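Ribonuclease VapC5 (Mycobacterium tuberculosis, PDB 3DBO) is the probable toxin of a type II toxin-antitoxin pair, a PIN-domain magnesium-dependent ribonuclease whose limited RNA cleavage is seen in complex with the antitoxin VapB5. Local coordinates at residues G23-V29 / L127-D133; V48-V52 / M84-V89; L58-V62 / R74-L78; M96-R101 / L116-A120. All coordinates share one frame; numbering follows the deposited sequence. Where two conformers were deposited one is given.

Interaction 1. Residues G23-V29 / L127-D133; sequences GVLDTSV and LPVITQD. With NA (sodium ion), chain C; NA (sodium ion), chain D.
Leu127 CD1 lies 3.8 Å from Val24 CG2, the side chains crossing at about a right angle, and Leu127 O binds a sodium ion. Pro128 O then accepts from Val24 N at 2.9 Å. Val129 follows as the parallel partner of Val24, and Ile130 N donates to Val24 O in a nearly straight bond (175° at the hydrogen) that comes from above the carbonyl plane. The CB of Ile130 packs on Leu25 CD2, and Ile130 O receives Asp26 N at 3.1 Å. Strands 22-25 and 129-131 are thus adjacent parallel strands inside the five-stranded sheet of the PIN domain, and Asp26, the first residue past the C-terminal end of strand 22-25, is a predicted magnesium ligand. Thr131 has OG1 anti to the backbone N (chi1 -173°), from where it donates to Asp26 OD2 at 2.7 Å, 54° out of the carboxylate plane. The other oxygen, Asp26 OD1, accepts from Ser28 OG and Val29 N. Gln132 N donates to Ser28 OG at 2.9 Å, and its extended side chain brings NE2 to Ser28 O. Asp133 packs CG against Ser28 CB, and its OD2 forms a salt bridge with a basic side chain of another protein chain.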
loop_
_atom_site.group_PDB
_atom_site.type_symbol
_atom_site.label_atom_id
_atom_site.label_comp_id
_atom_site.label_asym_id
_atom_site.label_seq_id
_atom_site.Cartn_x
_atom_site.Cartn_y
_atom_site.Cartn_z
ATOM N N GLY B 23 -0.055 8.792 -7.605
ATOM C CA GLY B 23 -0.337 7.392 -7.327
ATOM C C GLY B 23 -0.464 7.101 -5.843
ATOM O O GLY B 23 -0.122 7.930 -4.996
ATOM N N VAL B 24 -0.951 5.906 -5.550
ATOM C CA VAL B 24 -1.201 5.466 -4.182
ATOM C C VAL B 24 -0.279 4.317 -3.801
ATOM O O VAL B 24 -0.363 3.250 -4.391
ATOM C CB VAL B 24 -2.684 5.006 -4.031
ATOM C CG1 VAL B 24 -2.919 4.482 -2.616
ATOM C CG2 VAL B 24 -3.625 6.138 -4.386
ATOM N N LEU B 25 0.612 4.544 -2.829
ATOM C CA LEU B 25 1.550 3.528 -2.359
ATOM C C LEU B 25 0.833 2.502 -1.500
ATOM O O LEU B 25 0.005 2.876 -0.667
ATOM C CB LEU B 25 2.659 4.190 -1.526
ATOM C CG LEU B 25 3.315 5.402 -2.192
ATOM C CD1 LEU B 25 4.134 6.190 -1.166
ATOM C CD2 LEU B 25 4.172 4.926 -3.392
ATOM N N ASP B 26 1.136 1.224 -1.722
ATOM C CA ASP B 26 0.649 0.156 -0.858
ATOM C C ASP B 26 1.666 -0.049 0.261
ATOM O O ASP B 26 2.645 0.705 0.343
ATOM C CB ASP B 26 0.400 -1.118 -1.664
ATOM C CG ASP B 26 1.681 -1.911 -1.934
ATOM O OD1 ASP B 26 2.774 -1.309 -1.937
ATOM O OD2 ASP B 26 1.584 -3.145 -2.104
ATOM N N THR B 27 1.490 -1.074 1.091
ATOM C CA THR B 27 2.417 -1.285 2.207
ATOM C C THR B 27 3.797 -1.793 1.769
ATOM O O THR B 27 4.809 -1.414 2.356
ATOM C CB THR B 27 1.792 -2.214 3.267
ATOM O OG1 THR B 27 0.491 -1.696 3.605
ATOM C CG2 THR B 27 2.641 -2.256 4.505
ATOM N N SER B 28 3.827 -2.638 0.732
ATOM C CA SER B 28 5.060 -3.274 0.272
ATOM C C SER B 28 6.171 -2.301 -0.159
ATOM O O SER B 28 7.360 -2.595 0.016
ATOM C CB SER B 28 4.751 -4.292 -0.850
ATOM O OG SER B 28 4.431 -3.624 -2.051
ATOM N N VAL B 29 5.804 -1.134 -0.679
ATOM C CA VAL B 29 6.805 -0.119 -1.065
ATOM C C VAL B 29 7.613 0.369 0.160
ATOM O O VAL B 29 8.784 0.756 0.029
ATOM C CB VAL B 29 6.216 1.095 -1.851
ATOM C CG1 VAL B 29 5.560 0.641 -3.149
ATOM C CG2 VAL B 29 5.241 1.900 -0.999
ATOM N N LEU B 127 -6.752 6.607 -9.475
ATOM C CA LEU B 127 -5.307 6.626 -9.286
ATOM C C LEU B 127 -4.745 5.217 -9.328
ATOM O O LEU B 127 -5.417 4.254 -8.927
ATOM C CB LEU B 127 -4.928 7.266 -7.946
ATOM C CG LEU B 127 -5.339 8.721 -7.691
ATOM C CD1 LEU B 127 -5.245 9.000 -6.220
ATOM C CD2 LEU B 127 -4.512 9.702 -8.507
ATOM N N PRO B 128 -3.505 5.077 -9.821
ATOM C CA PRO B 128 -2.876 3.781 -9.837
ATOM C C PRO B 128 -2.367 3.364 -8.458
ATOM O O PRO B 128 -2.011 4.220 -7.641
ATOM C CB PRO B 128 -1.683 3.992 -10.791
ATOM C CG PRO B 128 -1.333 5.396 -10.653
ATOM C CD PRO B 128 -2.631 6.128 -10.392
ATOM N N VAL B 129 -2.318 2.059 -8.222
ATOM C CA VAL B 129 -1.655 1.490 -7.061
ATOM C C VAL B 129 -0.171 1.247 -7.395
ATOM O O VAL B 129 0.145 0.611 -8.409
ATOM C CB VAL B 129 -2.280 0.129 -6.651
ATOM C CG1 VAL B 129 -1.477 -0.477 -5.495
ATOM C CG2 VAL B 129 -3.764 0.286 -6.253
ATOM N N ILE B 130 0.718 1.756 -6.540
ATOM C CA ILE B 130 2.160 1.554 -6.677
ATOM C C ILE B 130 2.530 0.453 -5.708
ATOM O O ILE B 130 2.324 0.600 -4.489
ATOM C CB ILE B 130 2.938 2.875 -6.396
ATOM C CG1 ILE B 130 2.238 4.071 -7.053
ATOM C CG2 ILE B 130 4.389 2.783 -6.864
ATOM C CD1 ILE B 130 1.999 3.929 -8.550
ATOM N N THR B 131 3.066 -0.653 -6.229
ATOM C CA THR B 131 3.358 -1.816 -5.402
ATOM C C THR B 131 4.716 -2.435 -5.717
ATOM O O THR B 131 5.163 -2.437 -6.868
ATOM C CB THR B 131 2.203 -2.899 -5.432
ATOM O OG1 THR B 131 2.463 -3.939 -4.482
ATOM C CG2 THR B 131 2.020 -3.531 -6.809
ATOM N N GLN B 132 5.352 -2.969 -4.687
ATOM C CA GLN B 132 6.600 -3.679 -4.867
ATOM C C GLN B 132 6.337 -5.177 -4.978
ATOM O O GLN B 132 7.188 -5.908 -5.471
ATOM C CB GLN B 132 7.586 -3.358 -3.721
ATOM C CG GLN B 132 8.942 -3.959 -3.932
ATOM C CD GLN B 132 9.918 -3.737 -2.794
ATOM O OE1 GLN B 132 11.111 -3.938 -2.980
ATOM N NE2 GLN B 132 9.431 -3.322 -1.615
ATOM N N ASP B 133 5.166 -5.628 -4.523
ATOM C CA ASP B 133 4.870 -7.060 -4.412
ATOM C C ASP B 133 3.877 -7.515 -5.495
ATOM O O ASP B 133 3.501 -6.711 -6.336
ATOM C CB ASP B 133 4.373 -7.418 -3.004
ATOM C CG ASP B 133 5.483 -7.367 -1.948
ATOM O OD1 ASP B 133 6.613 -6.922 -2.260
ATOM O OD2 ASP B 133 5.223 -7.769 -0.787
HETATM NA NA NA C . -2.058 1.870 1.042
HETATM NA NA NA D . -6.247 1.884 -9.841
HETATM O O HOH W 1 -6.839 -0.098 -8.051
#

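Interaction 2. Residues V48-V52 / M84-V89; sequences VATTV and METLPV. With NA (sodium ion), chain C.
Thr50 and Met84 meet because CG2 of Thr50 sits between its backbone N and carbonyl carbon (OG1 at chi1 -170°), while Met84 runs extended through chi1 and chi2 and bends only at chi3 (-58°). Met84 SD consequently lies 3.7 Å from Thr50 CG2, the two side chains crossing at about a right angle. The contact joins neighbouring parallel strands 47-51 and 86-87 of the PIN-domain sheet, the latter being the outermost on this side within the chain. Its register rests on two bridges, Thr50 with Thr86 and Thr51 with Leu87. Thr50 N donates to Glu85 O at 2.9 Å and Leu87 N returns a bond to Thr50 O at 2.8 Å, so the one residue is held through both backbone polar groups. Side chains alternate accordingly: Thr50 and Thr86 lie side by side, pointing the same way, with their CG2 methyls 3.9 Å apart, whereas Leu87 is on the face of Thr51. The Thr50 hydroxyl is directed elsewhere, to Leu25 O of the adjacent strand. Val48 also pairs antiparallel with a strand of another protein chain, so the sheet runs on across the interface. Beyond the bridges, Val52 N donates to Leu87 O, and Val52 CG2 touches Val89 CG2. Thr51 stands at the N-cap of helix 52-64, and its OG1 binds a sodium ion at 2.7 Å.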
loop_
_atom_site.group_PDB
_atom_site.type_symbol
_atom_site.label_atom_id
_atom_site.label_comp_id
_atom_site.label_asym_id
_atom_site.label_seq_id
_atom_site.Cartn_x
_atom_site.Cartn_y
_atom_site.Cartn_z
ATOM N N VAL B 48 2.785 11.369 -4.608
ATOM C CA VAL B 48 2.304 10.110 -3.994
ATOM C C VAL B 48 1.498 10.323 -2.705
ATOM O O VAL B 48 1.737 11.279 -1.959
ATOM C CB VAL B 48 3.447 9.087 -3.731
ATOM C CG1 VAL B 48 4.061 8.598 -5.042
ATOM C CG2 VAL B 48 4.532 9.667 -2.797
ATOM N N ALA B 49 0.527 9.440 -2.479
ATOM C CA ALA B 49 -0.201 9.346 -1.202
ATOM C C ALA B 49 -0.186 7.876 -0.771
ATOM O O ALA B 49 0.264 7.002 -1.519
ATOM C CB ALA B 49 -1.646 9.842 -1.360
ATOM N N THR B 50 -0.658 7.579 0.440
ATOM C CA THR B 50 -0.912 6.188 0.765
ATOM C C THR B 50 -2.348 6.098 1.312
ATOM O O THR B 50 -3.143 7.048 1.139
ATOM C CB THR B 50 0.172 5.608 1.708
ATOM O OG1 THR B 50 0.012 4.192 1.823
ATOM C CG2 THR B 50 0.156 6.291 3.113
ATOM N N THR B 51 -2.690 4.970 1.935
ATOM C CA THR B 51 -4.035 4.850 2.474
ATOM C C THR B 51 -3.976 4.510 3.955
ATOM O O THR B 51 -2.917 4.183 4.508
ATOM C CB THR B 51 -4.877 3.741 1.754
ATOM O OG1 THR B 51 -4.416 2.456 2.191
ATOM C CG2 THR B 51 -4.783 3.832 0.192
ATOM N N VAL B 52 -5.145 4.546 4.585
ATOM C CA VAL B 52 -5.274 4.189 5.995
ATOM C C VAL B 52 -4.930 2.732 6.252
ATOM O O VAL B 52 -4.549 2.380 7.375
ATOM C CB VAL B 52 -6.723 4.491 6.508
ATOM C CG1 VAL B 52 -6.906 6.010 6.639
ATOM C CG2 VAL B 52 -7.794 3.875 5.586
ATOM N N MET B 84 2.437 12.626 4.916
ATOM C CA MET B 84 1.882 12.156 3.646
ATOM C C MET B 84 0.368 12.005 3.750
ATOM O O MET B 84 -0.138 11.527 4.765
ATOM C CB MET B 84 2.554 10.824 3.271
ATOM C CG MET B 84 2.093 10.181 1.952
ATOM S SD MET B 84 2.753 8.529 1.608
ATOM C CE MET B 84 4.526 8.844 1.639
ATOM N N GLU B 85 -0.358 12.413 2.701
ATOM C CA GLU B 85 -1.792 12.161 2.594
ATOM C C GLU B 85 -2.056 10.668 2.832
ATOM O O GLU B 85 -1.447 9.801 2.177
ATOM C CB GLU B 85 -2.300 12.574 1.197
ATOM C CG GLU B 85 -3.783 12.357 0.942
ATOM C CD GLU B 85 -4.673 13.223 1.815
ATOM O OE1 GLU B 85 -4.401 14.443 1.913
ATOM O OE2 GLU B 85 -5.643 12.681 2.394
ATOM N N THR B 86 -2.927 10.379 3.798
ATOM C CA THR B 86 -3.417 9.024 4.033
ATOM C C THR B 86 -4.908 8.982 3.657
ATOM O O THR B 86 -5.776 9.496 4.388
ATOM C CB THR B 86 -3.200 8.564 5.493
ATOM O OG1 THR B 86 -3.789 9.531 6.373
ATOM C CG2 THR B 86 -1.689 8.436 5.817
ATOM N N LEU B 87 -5.204 8.341 2.534
ATOM C CA LEU B 87 -6.535 8.394 1.942
ATOM C C LEU B 87 -7.440 7.448 2.724
ATOM O O LEU B 87 -7.036 6.334 3.024
ATOM C CB LEU B 87 -6.482 7.951 0.472
ATOM C CG LEU B 87 -5.627 8.833 -0.462
ATOM C CD1 LEU B 87 -5.512 8.150 -1.811
ATOM C CD2 LEU B 87 -6.259 10.222 -0.584
ATOM N N PRO B 88 -8.652 7.905 3.075
ATOM C CA PRO B 88 -9.539 7.037 3.873
ATOM C C PRO B 88 -10.296 6.008 3.042
ATOM O O PRO B 88 -10.370 6.117 1.829
ATOM C CB PRO B 88 -10.530 8.033 4.459
ATOM C CG PRO B 88 -10.675 9.077 3.365
ATOM C CD PRO B 88 -9.278 9.209 2.781
ATOM N N VAL B 89 -10.888 5.014 3.703
ATOM C CA VAL B 89 -11.906 4.218 3.043
ATOM C C VAL B 89 -13.214 5.002 3.244
ATOM O O VAL B 89 -13.757 5.040 4.358
ATOM C CB VAL B 89 -12.039 2.776 3.629
ATOM C CG1 VAL B 89 -13.099 2.016 2.863
ATOM C CG2 VAL B 89 -10.700 1.988 3.565
HETATM NA NA NA C . -2.058 1.870 1.042
#

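Interaction 3. Residues L58-V62 / R74-L78; sequences LRVGV and RLATL. With NA (sodium ion), chain F.
Helices 52-64 and 68-79 form an antiparallel helical pair in the PIN domain, and Leu58, Gly61 and Val62 of the first meet Arg74, Leu75, Thr77 and Leu78 of the second. The short axes pass 8.6 Å apart, with their N-to-C directions at 156°. Val62 CG2 packs over the Arg74 carbonyl, 3.5 Å from Arg74 O, and has an apolar contact with Leu78 CB, while Val62 CG1 approaches Leu75 CD1. At the other end, Leu58 CD2 meets Thr77 CG2 at 3.8 Å, the side chains crossing at about a right angle, and Leu58 CB faces Leu78 CD1. The polar link is made by Arg74. Its chain is extended from CG to NE, which carries the guanidinium alongside the first helix, where NH1 donates to Gly61 O at 3.0 Å. The bond is nearly straight (171° at the hydrogen) and the oxygen lies 2° from the guanidinium plane, at the edge of the group. A bridging water donates to both Leu58 O and Arg74 O, each at 2.9 Å. Next along the first helix, Val62 O binds a sodium ion. Arg74 NE and NH1 also form salt bridges with an acidic side chain of another protein chain. The guanidinium therefore serves two partners at once, and its bond to Gly61 O would be expected to limit its rotation as it meets the neighbouring chain's acid.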
loop_
_atom_site.group_PDB
_atom_site.type_symbol
_atom_site.label_atom_id
_atom_site.label_comp_id
_atom_site.label_asym_id
_atom_site.label_seq_id
_atom_site.Cartn_x
_atom_site.Cartn_y
_atom_site.Cartn_z
ATOM N N LEU B 58 1.594 -0.639 8.948
ATOM C CA LEU B 58 2.887 -0.154 9.488
ATOM C C LEU B 58 2.827 -0.035 11.017
ATOM O O LEU B 58 3.790 -0.357 11.709
ATOM C CB LEU B 58 3.288 1.172 8.832
ATOM C CG LEU B 58 3.555 1.104 7.314
ATOM C CD1 LEU B 58 3.909 2.492 6.832
ATOM C CD2 LEU B 58 4.666 0.083 7.019
ATOM N N ARG B 59 1.670 0.369 11.536
ATOM C CA ARG B 59 1.503 0.485 12.987
ATOM C C ARG B 59 1.509 -0.881 13.655
ATOM O O ARG B 59 2.156 -1.072 14.672
ATOM C CB ARG B 59 0.258 1.297 13.329
ATOM C CG ARG B 59 0.211 1.806 14.762
ATOM C CD ARG B 59 -1.053 2.633 14.992
ATOM N NE ARG B 59 -0.925 3.411 16.224
ATOM C CZ ARG B 59 -1.323 2.989 17.422
ATOM N NH1 ARG B 59 -1.922 1.802 17.564
ATOM N NH2 ARG B 59 -1.131 3.758 18.492
ATOM N N VAL B 60 0.802 -1.855 13.088
ATOM C CA VAL B 60 0.857 -3.200 13.637
ATOM C C VAL B 60 2.293 -3.743 13.581
ATOM O O VAL B 60 2.748 -4.425 14.519
ATOM C CB VAL B 60 0.034 -4.195 12.770
ATOM C CG1 VAL B 60 0.384 -5.650 13.137
ATOM C CG2 VAL B 60 -1.432 -3.952 12.924
ATOM N N GLY B 61 3.022 -3.392 12.513
ATOM C CA GLY B 61 4.461 -3.727 12.422
ATOM C C GLY B 61 5.262 -3.268 13.642
ATOM O O GLY B 61 6.076 -4.035 14.193
ATOM N N VAL B 62 5.047 -2.019 14.053
ATOM C CA VAL B 62 5.740 -1.455 15.235
ATOM C C VAL B 62 5.380 -2.265 16.468
ATOM O O VAL B 62 6.254 -2.658 17.244
ATOM C CB VAL B 62 5.410 0.056 15.445
ATOM C CG1 VAL B 62 5.973 0.577 16.766
ATOM C CG2 VAL B 62 5.922 0.914 14.270
ATOM N N ARG B 74 11.038 -0.116 12.288
ATOM C CA ARG B 74 9.628 -0.101 11.880
ATOM C C ARG B 74 8.976 1.192 12.332
ATOM O O ARG B 74 8.101 1.732 11.653
ATOM C CB ARG B 74 8.903 -1.316 12.434
ATOM C CG ARG B 74 9.277 -2.624 11.697
ATOM C CD ARG B 74 8.483 -3.782 12.197
ATOM N NE ARG B 74 8.955 -5.051 11.645
ATOM C CZ ARG B 74 8.463 -6.240 11.963
ATOM N NH1 ARG B 74 7.476 -6.338 12.841
ATOM N NH2 ARG B 74 8.970 -7.337 11.405
ATOM N N LEU B 75 9.420 1.701 13.473
ATOM C CA LEU B 75 8.917 2.976 13.958
ATOM C C LEU B 75 9.308 4.120 12.994
ATOM O O LEU B 75 8.472 4.966 12.661
ATOM C CB LEU B 75 9.353 3.232 15.409
ATOM C CG LEU B 75 8.746 4.502 16.026
ATOM C CD1 LEU B 75 7.194 4.497 16.015
ATOM C CD2 LEU B 75 9.302 4.703 17.431
ATOM N N ALA B 76 10.557 4.134 12.527
ATOM C CA ALA B 76 10.954 5.041 11.427
ATOM C C ALA B 76 10.069 4.894 10.160
ATOM O O ALA B 76 9.710 5.878 9.522
ATOM C CB ALA B 76 12.455 4.833 11.060
ATOM N N THR B 77 9.730 3.662 9.803
ATOM C CA THR B 77 8.856 3.440 8.628
ATOM C C THR B 77 7.481 4.096 8.868
ATOM O O THR B 77 6.947 4.806 8.004
ATOM C CB THR B 77 8.698 1.930 8.341
ATOM O OG1 THR B 77 9.987 1.294 8.390
ATOM C CG2 THR B 77 8.066 1.708 6.965
ATOM N N LEU B 78 6.908 3.856 10.046
ATOM C CA LEU B 78 5.619 4.461 10.414
ATOM C C LEU B 78 5.685 5.988 10.362
ATOM O O LEU B 78 4.772 6.655 9.839
ATOM C CB LEU B 78 5.148 3.983 11.807
ATOM C CG LEU B 78 3.837 4.598 12.328
ATOM C CD1 LEU B 78 2.666 4.245 11.399
ATOM C CD2 LEU B 78 3.544 4.171 13.762
HETATM NA NA NA F . 7.164 -4.213 19.372
HETATM O O HOH W 2 6.334 -0.186 10.351
#

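Interaction 4. Residues M96-R101 / L116-A120; sequences MWARLR and LWIAA
Trp97 lies between Leu116 and Trp117, and its path from CB outward describes most of the contact. The setting is the crossing of helices 91-107 and 113-124 of the PIN domain, whose short axes approach to 8.9 Å with N-to-C directions at 119°. Trp97 CB rests 3.7 Å from Ala120 CB and equally near Trp117 CZ3. With CG anti to the backbone N (chi1 -172°), the indole is carried out over the second helix. CG then faces CZ3 and CE3 of Trp117, and CD1 comes to 3.3 Å from Trp117 CD2, standing over the centre of that indole. The next atom, NE1, has Trp117 CE2 on one face and Leu116 CD2 on the opposite one. Further along, CE2 still lies near Leu116 CD2 and Trp117 CE2, and CZ2 is only grazed by the leucine methyl. The geometry is that of a face-to-face stack: the five-membered ring of Trp97 and the six-membered ring of Trp117 have centroids 3.6 Å apart and planes at 19°. On the other face Leu116 CD2 makes a CH-pi contact, 3.9 Å from the centroid of the five-membered ring. That same methyl touches Arg101 CD, while Leu116 CD1 reaches Leu100 CB, so the two leucine branches divide between neighbours on the first helix. At the far end of the crossing, Met96 CG lies 3.6 Å from Ala120 O.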
loop_
_atom_site.group_PDB
_atom_site.type_symbol
_atom_site.label_atom_id
_atom_site.label_comp_id
_atom_site.label_asym_id
_atom_site.label_seq_id
_atom_site.Cartn_x
_atom_site.Cartn_y
_atom_site.Cartn_z
ATOM N N MET B 96 -16.571 0.738 -4.743
ATOM C CA MET B 96 -15.553 0.133 -5.596
ATOM C C MET B 96 -15.142 -1.249 -5.084
ATOM O O MET B 96 -14.991 -2.180 -5.885
ATOM C CB MET B 96 -14.323 1.061 -5.709
ATOM C CG MET B 96 -13.241 0.540 -6.713
ATOM S SD MET B 96 -13.852 0.323 -8.411
ATOM C CE MET B 96 -13.898 2.036 -8.931
ATOM N N TRP B 97 -14.940 -1.379 -3.760
ATOM C CA TRP B 97 -14.538 -2.652 -3.169
ATOM C C TRP B 97 -15.538 -3.742 -3.560
ATOM O O TRP B 97 -15.126 -4.831 -3.937
ATOM C CB TRP B 97 -14.468 -2.550 -1.645
ATOM C CG TRP B 97 -13.882 -3.740 -0.914
ATOM C CD1 TRP B 97 -12.585 -3.905 -0.528
ATOM C CD2 TRP B 97 -14.591 -4.895 -0.462
ATOM N NE1 TRP B 97 -12.442 -5.098 0.150
ATOM C CE2 TRP B 97 -13.661 -5.727 0.192
ATOM C CE3 TRP B 97 -15.934 -5.307 -0.550
ATOM C CZ2 TRP B 97 -14.027 -6.953 0.775
ATOM C CZ3 TRP B 97 -16.290 -6.539 0.024
ATOM C CH2 TRP B 97 -15.346 -7.333 0.677
ATOM N N ALA B 98 -16.830 -3.435 -3.491
ATOM C CA ALA B 98 -17.858 -4.418 -3.844
ATOM C C ALA B 98 -17.739 -4.871 -5.314
ATOM O O ALA B 98 -17.831 -6.064 -5.594
ATOM C CB ALA B 98 -19.279 -3.843 -3.558
ATOM N N ARG B 99 -17.583 -3.923 -6.234
ATOM C CA ARG B 99 -17.431 -4.226 -7.664
ATOM C C ARG B 99 -16.206 -5.115 -7.896
ATOM O O ARG B 99 -16.297 -6.147 -8.571
ATOM C CB ARG B 99 -17.291 -2.930 -8.488
ATOM C CG ARG B 99 -17.247 -3.165 -9.998
ATOM C CD ARG B 99 -17.453 -1.886 -10.826
ATOM N NE ARG B 99 -17.631 -2.242 -12.237
ATOM C CZ ARG B 99 -18.281 -1.511 -13.144
ATOM N NH1 ARG B 99 -18.848 -0.359 -12.807
ATOM N NH2 ARG B 99 -18.379 -1.954 -14.401
ATOM N N LEU B 100 -15.074 -4.704 -7.332
ATOM C CA LEU B 100 -13.822 -5.469 -7.492
ATOM C C LEU B 100 -13.914 -6.854 -6.850
ATOM O O LEU B 100 -13.446 -7.848 -7.416
ATOM C CB LEU B 100 -12.612 -4.670 -6.973
ATOM C CG LEU B 100 -12.341 -3.316 -7.646
ATOM C CD1 LEU B 100 -11.160 -2.618 -6.973
ATOM C CD2 LEU B 100 -12.120 -3.468 -9.159
ATOM N N ARG B 101 -14.537 -6.928 -5.676
ATOM C CA ARG B 101 -14.749 -8.201 -4.992
ATOM C C ARG B 101 -15.585 -9.193 -5.806
ATOM O O ARG B 101 -15.247 -10.382 -5.875
ATOM C CB ARG B 101 -15.382 -8.000 -3.594
ATOM C CG ARG B 101 -15.495 -9.282 -2.763
ATOM C CD ARG B 101 -14.136 -9.853 -2.432
ATOM N NE ARG B 101 -14.175 -11.261 -2.020
ATOM C CZ ARG B 101 -14.061 -12.302 -2.848
ATOM N NH1 ARG B 101 -13.935 -12.124 -4.144
ATOM N NH2 ARG B 101 -14.067 -13.541 -2.361
ATOM N N LEU B 116 -7.229 -5.526 -1.281
ATOM C CA LEU B 116 -8.432 -5.135 -2.047
ATOM C C LEU B 116 -8.973 -3.775 -1.608
ATOM O O LEU B 116 -9.383 -2.965 -2.451
ATOM C CB LEU B 116 -9.526 -6.210 -1.972
ATOM C CG LEU B 116 -10.695 -6.030 -2.961
ATOM C CD1 LEU B 116 -10.224 -6.007 -4.456
ATOM C CD2 LEU B 116 -11.707 -7.169 -2.700
ATOM N N TRP B 117 -8.963 -3.512 -0.297
ATOM C CA TRP B 117 -9.287 -2.174 0.226
ATOM C C TRP B 117 -8.363 -1.086 -0.342
ATOM O O TRP B 117 -8.815 -0.029 -0.742
ATOM C CB TRP B 117 -9.287 -2.159 1.774
ATOM C CG TRP B 117 -10.506 -2.843 2.386
ATOM C CD1 TRP B 117 -10.539 -3.977 3.147
ATOM C CD2 TRP B 117 -11.854 -2.379 2.293
ATOM N NE1 TRP B 117 -11.858 -4.256 3.541
ATOM C CE2 TRP B 117 -12.673 -3.290 3.010
ATOM C CE3 TRP B 117 -12.453 -1.287 1.647
ATOM C CZ2 TRP B 117 -14.074 -3.135 3.105
ATOM C CZ3 TRP B 117 -13.861 -1.134 1.739
ATOM C CH2 TRP B 117 -14.637 -2.048 2.481
ATOM N N ILE B 118 -7.066 -1.357 -0.388
ATOM C CA ILE B 118 -6.128 -0.420 -1.005
ATOM C C ILE B 118 -6.483 -0.142 -2.469
ATOM O O ILE B 118 -6.601 1.025 -2.866
ATOM C CB ILE B 118 -4.677 -0.901 -0.859
ATOM C CG1 ILE B 118 -4.271 -0.850 0.626
ATOM C CG2 ILE B 118 -3.721 0.016 -1.664
ATOM C CD1 ILE B 118 -2.955 -1.630 0.911
ATOM N N ALA B 119 -6.677 -1.212 -3.245
ATOM C CA ALA B 119 -7.035 -1.106 -4.657
ATOM C C ALA B 119 -8.367 -0.373 -4.825
ATOM O O ALA B 119 -8.508 0.452 -5.731
ATOM C CB ALA B 119 -7.110 -2.482 -5.283
ATOM N N ALA B 120 -9.327 -0.643 -3.927
ATOM C CA ALA B 120 -10.625 0.050 -3.977
ATOM C C ALA B 120 -10.478 1.554 -3.768
ATOM O O ALA B 120 -11.080 2.359 -4.482
ATOM C CB ALA B 120 -11.627 -0.574 -2.956
#

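From the N terminus, strand 22-25 opens the loop that interaction 1 closes about a hundred residues later, and the other three contacts nest inside it. Strand 47-51 opens the loop of interaction 2, within which interaction 3 pairs the two helices that precede strand 86-87. Interaction 4 follows in series, joining helix 91-107 to helix 113-124 before strand 129-131 completes interaction 1; no loops cross. Interactions 1 and 2 share the sheet through Leu25 N and Ala49 O, 2.8 Å apart, and one sodium ion. Val129 packs on Ala119 and Val89 on Trp117, tying interaction 4 to both, whereas interactions 3 and 4 lie about 25 Å apart between centres.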